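Local coordinates for dopamine N-acetyltransferase-like Protein (Tribolium castaneum, PDB 6V3T) that probably transfers acyl groups from acetyl-CoA and longer acyl-CoA thioesters to the amine of serotonin and related arylalkylamines, at residues A[76-81]-A[117-122]; A[104-109]-A[205-210]; A[142-147]-A[172-177]. One frame throughout, in Å; residues are numbered along the deposited sequence.

How the contacts relate
Contacts 1 and 2 involve strands of the central mixed sheet of the acetyltransferase fold; contact 3 joins two helices beside it. Contact 1 is partly at the surface: two neighbouring antiparallel strands pair through backbone hydrogen bonds, with an exposed salt bridge alongside. Contacts 2 and 3 are buried and mainly apolar, with one polar side chain each (Asn107, Glu147). Val81 of contact 1 packs through CG1 on Asn104 and Asn107 of contact 2. Phe122, on the strand of contact 1, touches the backbone of Ser146 in contact 3. Contacts 2 and 3 are linked by polar bonds: Lys210 forms a salt bridge with Glu147, and Thr209 O probably accepts from Ile177 N.

Contact 1: residues A[76-81]-A[117-122]; sequences ARRGDV and NVDKIF
Arg78 and Asp119 cross obliquely, NH2 of Arg78 meeting OD1 of Asp119 at 2.6 Å in a salt bridge. The arginine chain bends at chi3 (140°), where NE is placed. The carboxylate comes at the guanidinium edge, but the two planes are 46° apart. Val118 O lies over one guanidinium face, where the angle is poor for a hydrogen bond. Arg78 also touches Phe113 and Thr114 of helix 112-115.

Beside this pair, the side chains of Ala76 and Ile121 lie on the same face of the sheet, with CB of Ala76 4.3 Å from CB of Ile121; Leu112 and Phe113 of helix 112-115 cover Ile121. The two residues form an antiparallel hydrogen-bonded pair joining neighbouring strands 67-77 and 120-129 of the acetyltransferase sheet. Ala76 N donates to Ile121 O at 2.8 Å, with an N-H...O angle of 166°, and Ile121 N returns the bond to Ala76 O at 2.8 Å. The same Ala76 O also receives a CA-H...O contact from Lys120 CA at 3.2 Å.

A type II turn from Arg77 to Asp80 carries the chain into helix 80-90, and Asp80 OD2 accepts from Arg77 N at 2.7 Å. The chemistry thus divides by depth: paired amides and apolar carbons in the buried part, and at the exposed end a single charged pair linking the two chain segments, which solvent would probably weaken.

Contact 2: residues A[104-109]-A[205-210]; sequences NNVNKS and YKVMTK
In the helix-on-sheet layering of the GNAT acetyltransferase fold, Val106 and Asn107 of helix 94-108 pack on Tyr205 and Val207 of strand 204-211. The segment axes approach to 10.1 Å with 43° between their directions, a separation bridged by side chains alone.

Val106 carries the apolar part. Its CG1, anti to the backbone N (chi1 170°), lies 3.9 Å from CE2 of Tyr205 and also 3.9 Å from CG2 of Val207, so one methyl group sits against both strand residues. CG2 of Val106 adds a second contact with CE2 of Tyr205, again at 3.9 Å. The valine approaches the ring obliquely, and the valine and tyrosine side chains run antiparallel, alongside one another.

Asn107 crosses Tyr205 at about a right angle, its amide plane 39° from the ring. ND2 of Asn107 is 3.4 Å from OH of Tyr205, but the angle is too poor for a hydrogen bond; that nitrogen donates instead to Asp161 OD1 and to Leu103 O. It also lies 4.1 Å from CG2 of Val207. An alanine at Tyr205 would probably open a gap beside the methyl groups of Val106, where CE2 now packs, and take away the hydroxyl next to ND2 of Asn107.

Within the sheet, strand 204-211 runs between strands 157-162 and 177-183, and backbone bonds tie Val207 to Glu179 and Lys180, and Met208 to Val160. Tyr205 also touches Thr163, an acetyl-CoA-binding residue, while Asn104 packs against helix 80-90.

Contact 3: residues A[142-147]-A[172-177]; sequences LFLRSE and ECLGFI
Leu174 and Phe176 face Phe143, Leu144 and Glu147 where the end of helix 165-174 meets helix 138-152. Apolar packing centres on Leu174, whose two methyl groups divide between two neighbours. CD1 of Leu174 lies 3.6 Å from CD1 of Phe143, approaching that ring obliquely, and is also near the backbone N of Leu144. The other branch, CD2 of Leu174, meets CD1 of Leu144 at 3.5 Å, the two leucine side chains crossing at about a right angle.

The aromatic interaction is a T-shaped (edge-to-face) pair. The edge of Phe143 points at the face of Phe176, with centroids 5.1 Å apart and planes at 72°. The side chains reach toward each other tip to tip, and the nearest atoms are CE1 of Phe143 and CZ of Phe176, at 3.5 Å. CZ of Phe143 stands 4.0 Å above the Phe176 plane, displaced toward the rim.

The polar element is Glu147. Its chain is extended beyond CG, and OE1 comes to the edge of the Phe176 ring, 3.8 Å from CE1 of Phe176, with carboxylate and ring planes 29° apart. This oxygen is buried but not without a partner, since Lys210 of strand 204-211 forms a salt bridge with it; Phe176 touches Lys210 as well.

Helix 165-174 ends in a Schellman motif at Gly175, whose positive phi favours glycine, and the chain then enters strand 177-183. Gly135 and Gly137 just before helix 138-152, and Ala139 and Lys140 in its first turn, bind acetyl-CoA; the Arg-Gly-Arg-Gly-Ile-Ala run here matches the R/Q-x-x-G-x-G/A acyl-CoA-binding signature of the GNAT superfamily. Phe143 touches Leu127, and Cys173 touches the cofactor, so this helix-helix packing lies next to the acetyl-CoA site, the Phe143 side chain about 7 Å from the cofactor.

Contact 1: residues A[76-81]-A[117-122]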
loop_
_atom_site.group_PDB
_atom_site.type_symbol
_atom_site.label_atom_id
_atom_site.label_comp_id
_atom_site.label_asym_id
_atom_site.label_seq_id
_atom_site.Cartn_x
_atom_site.Cartn_y
_atom_site.Cartn_z
ATOM N N ALA A 76 0.861 -1.500 -12.092
ATOM C CA ALA A 76 0.630 -2.958 -12.109
ATOM C C ALA A 76 0.286 -3.382 -13.534
ATOM O O ALA A 76 -0.452 -2.641 -14.206
ATOM C CB ALA A 76 -0.467 -3.330 -11.159
ATOM N N ARG A 77 0.808 -4.533 -13.962
ATOM C CA ARG A 77 0.613 -5.111 -15.320
ATOM C C ARG A 77 0.164 -6.571 -15.199
ATOM O O ARG A 77 0.412 -7.193 -14.144
ATOM C CB ARG A 77 1.902 -4.971 -16.134
ATOM C CG ARG A 77 2.162 -3.549 -16.605
ATOM C CD ARG A 77 3.447 -3.404 -17.389
ATOM N NE ARG A 77 3.654 -2.010 -17.750
ATOM C CZ ARG A 77 4.401 -1.138 -17.073
ATOM N NH1 ARG A 77 4.495 0.109 -17.503
ATOM N NH2 ARG A 77 5.055 -1.498 -15.981
ATOM N N ARG A 78 -0.504 -7.080 -16.234
ATOM C CA ARG A 78 -0.934 -8.497 -16.329
ATOM C C ARG A 78 0.283 -9.386 -16.088
ATOM O O ARG A 78 1.369 -9.036 -16.601
ATOM C CB ARG A 78 -1.546 -8.782 -17.700
ATOM C CG ARG A 78 -2.909 -8.138 -17.908
ATOM C CD ARG A 78 -3.382 -8.280 -19.336
ATOM N NE ARG A 78 -4.807 -8.566 -19.366
ATOM C CZ ARG A 78 -5.735 -7.806 -19.934
ATOM N NH1 ARG A 78 -7.003 -8.182 -19.898
ATOM N NH2 ARG A 78 -5.397 -6.690 -20.556
ATOM N N GLY A 79 0.116 -10.445 -15.287
ATOM C CA GLY A 79 1.176 -11.421 -14.966
ATOM C C GLY A 79 2.116 -10.958 -13.861
ATOM O O GLY A 79 2.876 -11.796 -13.382
ATOM N N ASP A 80 2.081 -9.686 -13.461
ATOM C CA ASP A 80 2.906 -9.164 -12.338
ATOM C C ASP A 80 2.673 -10.032 -11.095
ATOM O O ASP A 80 3.674 -10.440 -10.473
ATOM C CB ASP A 80 2.608 -7.691 -12.049
ATOM C CG ASP A 80 3.252 -6.728 -13.029
ATOM O OD1 ASP A 80 3.898 -7.203 -13.977
ATOM O OD2 ASP A 80 3.102 -5.507 -12.835
ATOM N N VAL A 81 1.405 -10.291 -10.752
ATOM C CA VAL A 81 0.996 -11.082 -9.551
ATOM C C VAL A 81 1.626 -12.470 -9.622
ATOM O O VAL A 81 2.250 -12.901 -8.620
ATOM C CB VAL A 81 -0.530 -11.233 -9.408
ATOM C CG1 VAL A 81 -1.019 -10.632 -8.106
ATOM C CG2 VAL A 81 -1.307 -10.673 -10.593
ATOM N N ASN A 117 -11.137 -4.557 -18.355
ATOM C CA ASN A 117 -10.482 -4.631 -19.687
ATOM C C ASN A 117 -9.392 -3.554 -19.795
ATOM O O ASN A 117 -9.602 -2.587 -20.532
ATOM C CB ASN A 117 -11.514 -4.495 -20.806
ATOM C CG ASN A 117 -10.874 -4.466 -22.174
ATOM O OD1 ASN A 117 -9.752 -4.940 -22.345
ATOM N ND2 ASN A 117 -11.572 -3.894 -23.144
ATOM N N VAL A 118 -8.276 -3.731 -19.084
ATOM C CA VAL A 118 -7.125 -2.782 -19.058
ATOM C C VAL A 118 -5.840 -3.598 -18.984
ATOM O O VAL A 118 -5.916 -4.769 -18.568
ATOM C CB VAL A 118 -7.222 -1.803 -17.875
ATOM C CG1 VAL A 118 -8.477 -0.940 -17.953
ATOM C CG2 VAL A 118 -7.139 -2.521 -16.528
ATOM N N ASP A 119 -4.712 -2.992 -19.358
ATOM C CA ASP A 119 -3.389 -3.667 -19.463
ATOM C C ASP A 119 -2.461 -3.153 -18.357
ATOM O O ASP A 119 -1.491 -3.868 -18.042
ATOM C CB ASP A 119 -2.755 -3.462 -20.845
ATOM C CG ASP A 119 -3.668 -3.770 -22.029
ATOM O OD1 ASP A 119 -4.559 -4.632 -21.891
ATOM O OD2 ASP A 119 -3.482 -3.136 -23.086
ATOM N N LYS A 120 -2.741 -1.961 -17.811
ATOM C CA LYS A 120 -2.016 -1.358 -16.658
ATOM C C LYS A 120 -3.038 -0.882 -15.622
ATOM O O LYS A 120 -4.160 -0.526 -16.027
ATOM C CB LYS A 120 -1.106 -0.212 -17.121
ATOM C CG LYS A 120 -1.794 0.951 -17.832
ATOM C CD LYS A 120 -0.826 1.979 -18.400
ATOM C CE LYS A 120 -1.504 3.210 -18.973
ATOM N NZ LYS A 120 -0.514 4.147 -19.557
ATOM N N ILE A 121 -2.666 -0.904 -14.338
ATOM C CA ILE A 121 -3.489 -0.388 -13.200
ATOM C C ILE A 121 -2.610 0.484 -12.302
ATOM O O ILE A 121 -1.518 0.022 -11.884
ATOM C CB ILE A 121 -4.131 -1.528 -12.383
ATOM C CG1 ILE A 121 -5.147 -2.327 -13.201
ATOM C CG2 ILE A 121 -4.764 -0.989 -11.111
ATOM C CD1 ILE A 121 -5.602 -3.604 -12.530
ATOM N N PHE A 122 -3.102 1.676 -11.983
ATOM C CA PHE A 122 -2.508 2.590 -10.983
ATOM C C PHE A 122 -2.788 2.020 -9.592
ATOM O O PHE A 122 -3.964 1.796 -9.231
ATOM C CB PHE A 122 -3.073 4.000 -11.146
ATOM C CG PHE A 122 -2.270 5.087 -10.487
ATOM C CD1 PHE A 122 -2.392 5.337 -9.133
ATOM C CD2 PHE A 122 -1.412 5.880 -11.228
ATOM C CE1 PHE A 122 -1.670 6.353 -8.531
ATOM C CE2 PHE A 122 -0.684 6.891 -10.626
ATOM C CZ PHE A 122 -0.814 7.125 -9.277
#

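Contact 2: residues A[104-109]-A[205-210]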
loop_
_atom_site.group_PDB
_atom_site.type_symbol
_atom_site.label_atom_id
_atom_site.label_comp_id
_atom_site.label_asym_id
_atom_site.label_seq_id
_atom_site.Cartn_x
_atom_site.Cartn_y
_atom_site.Cartn_z
ATOM N N ASN A 104 -1.308 -11.123 -2.762
ATOM C CA ASN A 104 -1.173 -11.535 -4.179
ATOM C C ASN A 104 -2.286 -12.542 -4.515
ATOM O O ASN A 104 -2.906 -12.384 -5.578
ATOM C CB ASN A 104 0.260 -11.978 -4.467
ATOM C CG ASN A 104 1.240 -10.819 -4.409
ATOM O OD1 ASN A 104 1.329 -10.019 -5.334
ATOM N ND2 ASN A 104 1.987 -10.708 -3.330
ATOM N N ASN A 105 -2.582 -13.503 -3.633
ATOM C CA ASN A 105 -3.701 -14.462 -3.841
ATOM C C ASN A 105 -5.000 -13.678 -4.051
ATOM O O ASN A 105 -5.638 -13.862 -5.102
ATOM C CB ASN A 105 -3.871 -15.450 -2.686
ATOM C CG ASN A 105 -2.875 -16.587 -2.739
ATOM O OD1 ASN A 105 -2.040 -16.646 -3.639
ATOM N ND2 ASN A 105 -2.960 -17.491 -1.776
ATOM N N VAL A 106 -5.363 -12.825 -3.090
ATOM C CA VAL A 106 -6.622 -12.023 -3.133
ATOM C C VAL A 106 -6.670 -11.279 -4.470
ATOM O O VAL A 106 -7.698 -11.385 -5.182
ATOM C CB VAL A 106 -6.732 -11.043 -1.951
ATOM C CG1 VAL A 106 -7.893 -10.068 -2.139
ATOM C CG2 VAL A 106 -6.863 -11.771 -0.622
ATOM N N ASN A 107 -5.603 -10.543 -4.789
ATOM C CA ASN A 107 -5.523 -9.745 -6.036
ATOM C C ASN A 107 -5.736 -10.684 -7.220
ATOM O O ASN A 107 -6.668 -10.443 -8.011
ATOM C CB ASN A 107 -4.210 -8.974 -6.129
ATOM C CG ASN A 107 -4.357 -7.556 -5.627
ATOM O OD1 ASN A 107 -4.680 -6.659 -6.400
ATOM N ND2 ASN A 107 -4.144 -7.350 -4.335
ATOM N N LYS A 108 -4.930 -11.744 -7.298
ATOM C CA LYS A 108 -4.989 -12.748 -8.391
ATOM C C LYS A 108 -6.422 -13.288 -8.507
ATOM O O LYS A 108 -6.927 -13.353 -9.627
ATOM C CB LYS A 108 -3.942 -13.836 -8.147
ATOM C CG LYS A 108 -3.727 -14.788 -9.306
ATOM C CD LYS A 108 -4.482 -16.051 -9.102
ATOM C CE LYS A 108 -5.008 -16.676 -10.363
ATOM N NZ LYS A 108 -3.931 -17.354 -11.112
ATOM N N SER A 109 -7.078 -13.562 -7.380
ATOM C CA SER A 109 -8.416 -14.204 -7.310
ATOM C C SER A 109 -9.514 -13.288 -7.853
ATOM O O SER A 109 -10.639 -13.775 -7.950
ATOM C CB SER A 109 -8.737 -14.646 -5.907
ATOM O OG SER A 109 -9.125 -13.549 -5.098
ATOM N N TYR A 205 -9.692 -6.666 5.377
ATOM C CA TYR A 205 -8.885 -6.067 4.279
ATOM C C TYR A 205 -9.777 -5.967 3.041
ATOM O O TYR A 205 -10.439 -6.970 2.663
ATOM C CB TYR A 205 -7.620 -6.901 4.046
ATOM C CG TYR A 205 -7.023 -6.917 2.656
ATOM C CD1 TYR A 205 -6.615 -5.754 2.017
ATOM C CD2 TYR A 205 -6.771 -8.117 2.013
ATOM C CE1 TYR A 205 -6.023 -5.783 0.759
ATOM C CE2 TYR A 205 -6.179 -8.166 0.761
ATOM C CZ TYR A 205 -5.804 -6.995 0.127
ATOM O OH TYR A 205 -5.228 -7.059 -1.112
ATOM N N LYS A 206 -9.840 -4.767 2.468
ATOM C CA LYS A 206 -10.606 -4.493 1.239
ATOM C C LYS A 206 -9.628 -4.134 0.139
ATOM O O LYS A 206 -8.753 -3.283 0.395
ATOM C CB LYS A 206 -11.554 -3.316 1.423
ATOM C CG LYS A 206 -12.858 -3.629 2.127
ATOM C CD LYS A 206 -13.578 -2.364 2.494
ATOM C CE LYS A 206 -15.014 -2.571 2.893
ATOM N NZ LYS A 206 -15.682 -1.261 3.025
ATOM N N VAL A 207 -9.777 -4.771 -1.020
ATOM C CA VAL A 207 -9.291 -4.231 -2.317
ATOM C C VAL A 207 -10.365 -3.258 -2.810
ATOM O O VAL A 207 -11.544 -3.637 -2.829
ATOM C CB VAL A 207 -8.971 -5.347 -3.326
ATOM C CG1 VAL A 207 -8.657 -4.796 -4.707
ATOM C CG2 VAL A 207 -7.812 -6.198 -2.837
ATOM N N MET A 208 -9.956 -2.029 -3.118
ATOM C CA MET A 208 -10.859 -0.905 -3.457
ATOM C C MET A 208 -10.340 -0.239 -4.725
ATOM O O MET A 208 -9.137 -0.299 -4.989
ATOM C CB MET A 208 -10.937 0.111 -2.314
ATOM C CG MET A 208 -11.323 -0.526 -0.991
ATOM S SD MET A 208 -11.611 0.639 0.364
ATOM C CE MET A 208 -13.279 1.181 -0.033
ATOM N N THR A 209 -11.245 0.382 -5.464
ATOM C CA THR A 209 -11.091 0.677 -6.900
ATOM C C THR A 209 -11.935 1.897 -7.261
ATOM O O THR A 209 -13.066 2.007 -6.746
ATOM C CB THR A 209 -11.490 -0.564 -7.701
ATOM O OG1 THR A 209 -10.258 -1.217 -8.000
ATOM C CG2 THR A 209 -12.280 -0.257 -8.957
ATOM N N LYS A 210 -11.409 2.751 -8.136
ATOM C CA LYS A 210 -12.200 3.794 -8.819
ATOM C C LYS A 210 -11.767 3.863 -10.274
ATOM O O LYS A 210 -10.564 3.663 -10.539
ATOM C CB LYS A 210 -12.014 5.149 -8.141
ATOM C CG LYS A 210 -13.188 6.094 -8.340
ATOM C CD LYS A 210 -12.909 7.491 -7.868
ATOM C CE LYS A 210 -14.014 8.463 -8.217
ATOM N NZ LYS A 210 -13.449 9.792 -8.548
#

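Contact 3: residues A[142-147]-A[172-177]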
loop_
_atom_site.group_PDB
_atom_site.type_symbol
_atom_site.label_atom_id
_atom_site.label_comp_id
_atom_site.label_asym_id
_atom_site.label_seq_id
_atom_site.Cartn_x
_atom_site.Cartn_y
_atom_site.Cartn_z
ATOM N N LEU A 142 -3.144 13.094 0.144
ATOM C CA LEU A 142 -2.194 12.250 -0.623
ATOM C C LEU A 142 -2.980 11.379 -1.598
ATOM O O LEU A 142 -2.619 11.352 -2.783
ATOM C CB LEU A 142 -1.403 11.380 0.353
ATOM C CG LEU A 142 -0.353 12.125 1.165
ATOM C CD1 LEU A 142 0.101 11.295 2.353
ATOM C CD2 LEU A 142 0.824 12.503 0.280
ATOM N N PHE A 143 -4.027 10.722 -1.095
ATOM C CA PHE A 143 -4.955 9.860 -1.869
ATOM C C PHE A 143 -5.554 10.649 -3.041
ATOM O O PHE A 143 -5.340 10.235 -4.189
ATOM C CB PHE A 143 -6.048 9.292 -0.962
ATOM C CG PHE A 143 -6.483 7.894 -1.314
ATOM C CD1 PHE A 143 -6.700 7.526 -2.633
ATOM C CD2 PHE A 143 -6.676 6.948 -0.324
ATOM C CE1 PHE A 143 -7.094 6.239 -2.950
ATOM C CE2 PHE A 143 -7.085 5.667 -0.644
ATOM C CZ PHE A 143 -7.284 5.315 -1.956
ATOM N N LEU A 144 -6.275 11.740 -2.760
ATOM C CA LEU A 144 -6.901 12.606 -3.795
ATOM C C LEU A 144 -5.840 12.971 -4.842
ATOM O O LEU A 144 -6.132 12.858 -6.034
ATOM C CB LEU A 144 -7.490 13.858 -3.131
ATOM C CG LEU A 144 -7.952 14.966 -4.088
ATOM C CD1 LEU A 144 -9.386 14.768 -4.502
ATOM C CD2 LEU A 144 -7.798 16.347 -3.476
ATOM N N ARG A 145 -4.654 13.381 -4.395
ATOM C CA ARG A 145 -3.543 13.850 -5.263
ATOM C C ARG A 145 -3.060 12.690 -6.131
ATOM O O ARG A 145 -2.704 12.926 -7.305
ATOM C CB ARG A 145 -2.377 14.372 -4.420
ATOM C CG ARG A 145 -2.706 15.612 -3.610
ATOM C CD ARG A 145 -2.763 16.858 -4.451
ATOM N NE ARG A 145 -2.965 17.987 -3.561
ATOM C CZ ARG A 145 -2.450 19.193 -3.726
ATOM N NH1 ARG A 145 -2.693 20.158 -2.861
ATOM N NH2 ARG A 145 -1.686 19.443 -4.758
ATOM N N SER A 146 -3.011 11.496 -5.547
ATOM C CA SER A 146 -2.604 10.244 -6.224
ATOM C C SER A 146 -3.589 9.946 -7.350
ATOM O O SER A 146 -3.137 9.565 -8.431
ATOM C CB SER A 146 -2.517 9.104 -5.256
ATOM O OG SER A 146 -1.443 9.301 -4.351
ATOM N N GLU A 147 -4.883 10.128 -7.093
ATOM C CA GLU A 147 -5.970 9.876 -8.079
ATOM C C GLU A 147 -5.719 10.759 -9.302
ATOM O O GLU A 147 -5.881 10.268 -10.435
ATOM C CB GLU A 147 -7.347 10.155 -7.470
ATOM C CG GLU A 147 -8.493 9.725 -8.355
ATOM C CD GLU A 147 -9.876 10.237 -7.969
ATOM O OE1 GLU A 147 -10.523 9.627 -7.068
ATOM O OE2 GLU A 147 -10.329 11.228 -8.603
ATOM N N GLU A 172 -13.389 5.416 0.667
ATOM C CA GLU A 172 -14.859 5.643 0.714
ATOM C C GLU A 172 -15.117 7.093 0.308
ATOM O O GLU A 172 -16.001 7.326 -0.526
ATOM C CB GLU A 172 -15.436 5.392 2.112
ATOM C CG GLU A 172 -16.550 4.357 2.148
ATOM C CD GLU A 172 -16.132 2.979 2.650
ATOM O OE1 GLU A 172 -15.043 2.861 3.235
ATOM O OE2 GLU A 172 -16.895 2.024 2.450
ATOM N N CYS A 173 -14.351 8.028 0.867
ATOM C CA CYS A 173 -14.623 9.483 0.747
ATOM C C CYS A 173 -14.382 9.962 -0.682
ATOM O O CYS A 173 -15.067 10.909 -1.066
ATOM C CB CYS A 173 -13.818 10.331 1.726
ATOM S SG CYS A 173 -14.795 10.837 3.167
ATOM N N LEU A 174 -13.466 9.344 -1.440
ATOM C CA LEU A 174 -13.208 9.705 -2.865
ATOM C C LEU A 174 -14.082 8.852 -3.801
ATOM O O LEU A 174 -13.955 9.016 -5.020
ATOM C CB LEU A 174 -11.721 9.525 -3.183
ATOM C CG LEU A 174 -10.765 10.520 -2.528
ATOM C CD1 LEU A 174 -9.340 9.987 -2.527
ATOM C CD2 LEU A 174 -10.809 11.866 -3.226
ATOM N N GLY A 175 -14.927 7.969 -3.256
ATOM C CA GLY A 175 -15.968 7.232 -4.002
ATOM C C GLY A 175 -15.484 5.895 -4.543
ATOM O O GLY A 175 -16.103 5.371 -5.471
ATOM N N PHE A 176 -14.429 5.331 -3.971
ATOM C CA PHE A 176 -13.918 3.991 -4.340
ATOM C C PHE A 176 -14.948 2.920 -3.965
ATOM O O PHE A 176 -15.603 3.024 -2.915
ATOM C CB PHE A 176 -12.587 3.710 -3.649
ATOM C CG PHE A 176 -11.408 4.342 -4.328
ATOM C CD1 PHE A 176 -11.385 5.701 -4.583
ATOM C CD2 PHE A 176 -10.326 3.574 -4.722
ATOM C CE1 PHE A 176 -10.297 6.280 -5.219
ATOM C CE2 PHE A 176 -9.238 4.156 -5.351
ATOM C CZ PHE A 176 -9.225 5.507 -5.600
ATOM N N ILE A 177 -15.037 1.900 -4.816
ATOM C CA ILE A 177 -15.890 0.689 -4.666
ATOM C C ILE A 177 -15.039 -0.426 -4.054
ATOM O O ILE A 177 -13.863 -0.526 -4.421
ATOM C CB ILE A 177 -16.449 0.311 -6.053
ATOM C CG1 ILE A 177 -17.611 1.225 -6.442
ATOM C CG2 ILE A 177 -16.839 -1.157 -6.138
ATOM C CD1 ILE A 177 -18.871 0.999 -5.630
#